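Local coordinates for protein Afp (Microbacterium arborescens, PDB 2YJK) that probably takes up, translocates and stores iron as a Dps-family ferritin-like protein that assembles into a twelve-subunit shell, at residues 43-48 and 100-105. Numbering follows the deposited sequence.
Sequences HWNVRG and AGFAQW. With OFE (Iron(II) oxide), chain B.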
# COMPACT_ATOMS: atom_id res chain seq x y z
N HIS C 43 1.46 -29.69 -4.38
CA HIS C 43 2.20 -28.62 -3.71
C HIS C 43 2.84 -29.13 -2.40
O HIS C 43 4.03 -28.86 -2.15
CB HIS C 43 1.18 -27.52 -3.47
CG HIS C 43 1.65 -26.42 -2.59
ND1 HIS C 43 2.52 -25.43 -3.03
CD2 HIS C 43 1.38 -26.14 -1.30
CE1 HIS C 43 2.74 -24.58 -2.05
NE2 HIS C 43 2.04 -24.98 -0.99
N TRP C 44 2.08 -29.90 -1.58
CA TRP C 44 2.61 -30.43 -0.28
C TRP C 44 3.72 -31.52 -0.47
O TRP C 44 4.71 -31.55 0.28
CB TRP C 44 1.47 -30.98 0.62
CG TRP C 44 0.49 -29.84 0.97
CD1 TRP C 44 0.82 -28.48 1.20
CD2 TRP C 44 -0.93 -29.94 1.18
NE1 TRP C 44 -0.33 -27.78 1.51
CE2 TRP C 44 -1.41 -28.64 1.47
CE3 TRP C 44 -1.84 -31.02 1.14
CZ2 TRP C 44 -2.80 -28.37 1.75
CZ3 TRP C 44 -3.23 -30.77 1.41
CH2 TRP C 44 -3.70 -29.46 1.68
N ASN C 45 3.53 -32.37 -1.49
CA ASN C 45 4.26 -33.65 -1.64
C ASN C 45 5.45 -33.61 -2.60
O ASN C 45 6.25 -34.58 -2.69
CB ASN C 45 3.25 -34.74 -1.98
CG ASN C 45 2.41 -35.12 -0.75
OD1 ASN C 45 2.92 -35.66 0.21
ND2 ASN C 45 1.15 -34.70 -0.73
N VAL C 46 5.59 -32.49 -3.31
CA VAL C 46 6.67 -32.33 -4.28
C VAL C 46 8.09 -32.38 -3.67
O VAL C 46 8.30 -31.89 -2.56
CB VAL C 46 6.44 -31.09 -5.21
CG1 VAL C 46 6.48 -29.73 -4.44
CG2 VAL C 46 7.48 -31.10 -6.35
N ARG C 47 9.04 -32.98 -4.38
CA ARG C 47 10.41 -33.16 -3.90
C ARG C 47 11.39 -32.89 -5.02
O ARG C 47 11.01 -32.97 -6.19
CB ARG C 47 10.69 -34.62 -3.49
CG ARG C 47 9.62 -35.24 -2.67
CD ARG C 47 10.18 -35.50 -1.33
NE ARG C 47 9.70 -34.50 -0.39
CZ ARG C 47 9.93 -34.51 0.93
NH1 ARG C 47 10.65 -35.49 1.49
NH2 ARG C 47 9.40 -33.53 1.68
N GLY C 48 12.65 -32.65 -4.66
CA GLY C 48 13.76 -32.77 -5.61
C GLY C 48 14.30 -31.41 -5.99
O GLY C 48 13.86 -30.38 -5.42
N ALA C 100 -0.28 -40.32 -4.56
CA ALA C 100 -0.76 -40.35 -3.18
C ALA C 100 0.24 -39.75 -2.21
O ALA C 100 -0.15 -39.31 -1.16
CB ALA C 100 -1.09 -41.79 -2.74
N GLY C 101 1.53 -39.79 -2.53
CA GLY C 101 2.52 -39.33 -1.52
C GLY C 101 3.63 -38.55 -2.19
O GLY C 101 3.40 -37.93 -3.22
N PHE C 102 4.85 -38.70 -1.68
CA PHE C 102 5.97 -37.92 -2.18
C PHE C 102 6.23 -38.30 -3.61
O PHE C 102 6.04 -39.49 -3.97
CB PHE C 102 7.23 -38.19 -1.34
CG PHE C 102 7.18 -37.63 0.06
CD1 PHE C 102 6.55 -36.39 0.31
CD2 PHE C 102 7.77 -38.33 1.13
CE1 PHE C 102 6.52 -35.84 1.62
CE2 PHE C 102 7.76 -37.78 2.44
CZ PHE C 102 7.12 -36.51 2.68
N ALA C 103 6.67 -37.32 -4.41
CA ALA C 103 7.00 -37.56 -5.80
C ALA C 103 7.95 -36.44 -6.27
O ALA C 103 7.80 -35.27 -5.90
CB ALA C 103 5.71 -37.59 -6.65
N GLN C 104 8.94 -36.82 -7.03
CA GLN C 104 9.82 -35.89 -7.75
C GLN C 104 9.05 -34.80 -8.52
O GLN C 104 8.00 -35.07 -9.08
CB GLN C 104 10.68 -36.70 -8.73
CG GLN C 104 11.78 -37.54 -8.02
CD GLN C 104 12.62 -36.68 -7.06
OE1 GLN C 104 12.47 -36.77 -5.83
NE2 GLN C 104 13.45 -35.79 -7.62
N TRP C 105 9.58 -33.57 -8.53
CA TRP C 105 8.90 -32.48 -9.28
C TRP C 105 8.47 -32.78 -10.74
O TRP C 105 7.44 -32.27 -11.19
CB TRP C 105 9.72 -31.18 -9.20
CG TRP C 105 11.06 -31.28 -9.91
CD1 TRP C 105 12.26 -31.77 -9.39
CD2 TRP C 105 11.33 -30.91 -11.26
NE1 TRP C 105 13.25 -31.67 -10.35
CE2 TRP C 105 12.70 -31.17 -11.51
CE3 TRP C 105 10.55 -30.37 -12.28
CZ2 TRP C 105 13.32 -30.92 -12.76
CZ3 TRP C 105 11.15 -30.09 -13.53
CH2 TRP C 105 12.54 -30.37 -13.76
FE OFE B . 1.67 -24.06 1.31
O OFE B . 0.08 -22.30 0.58
O HOH W 1 3.78 -22.98 1.28
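Arg-47 lays its guanidinium flat on one face of the Phe-102 ring: the planes are 5° apart, and CZ of Arg-47 stands 3.8 Å from the ring centroid of Phe-102, a cation-pi stack. The arginine chain bends at chi2 (-113°), which puts CD near CG of Phe-102; NE then lies by CD1, and NH1 and NH2 by CE2 and CE1 of the ring. The carbonyl O of Asn-45 meets the same ring at its edge, 3.5 Å from CD1 of Phe-102.

Three backbone hydrogen bonds join the segments, flanking the parallel bridges Val-46 with Ala-103 and Arg-47 with Gln-104. Ala-103 N donates to Asn-45 O (3.3 Å) from above the carbonyl plane; Arg-47 N gives a weak bond to Ala-103 O (3.0 Å, 129° at the hydrogen); Trp-105 N binds Arg-47 O (2.8 Å). Val-46, whose side chain leaves the pairing on the same face as that of Ala-103, brings CG2 to 3.6 Å from CB of Trp-105. That methyl lies anti to the backbone N, and Ile-54 of helix 51-78 touches both side chains.

Farther out, ND2 of Asn-45 hydrogen-bonds to Gln-41 O, and OD1 of Asn-45 to Ile-83 N of a second subunit, which together hold the amide. His-43, in the last turn of helix 15-45, takes no part in the pairing; its NE2 binds FE of the iron(II) oxide group at 2.5 Å, as do a water and Asp-70 and Glu-74 of that second subunit. The two-stranded pairing thus ties the end of helix 15-45 to the start of helix 105-130 in the ferritin-like bundle, beside an intersubunit iron site characteristic of Dps proteins.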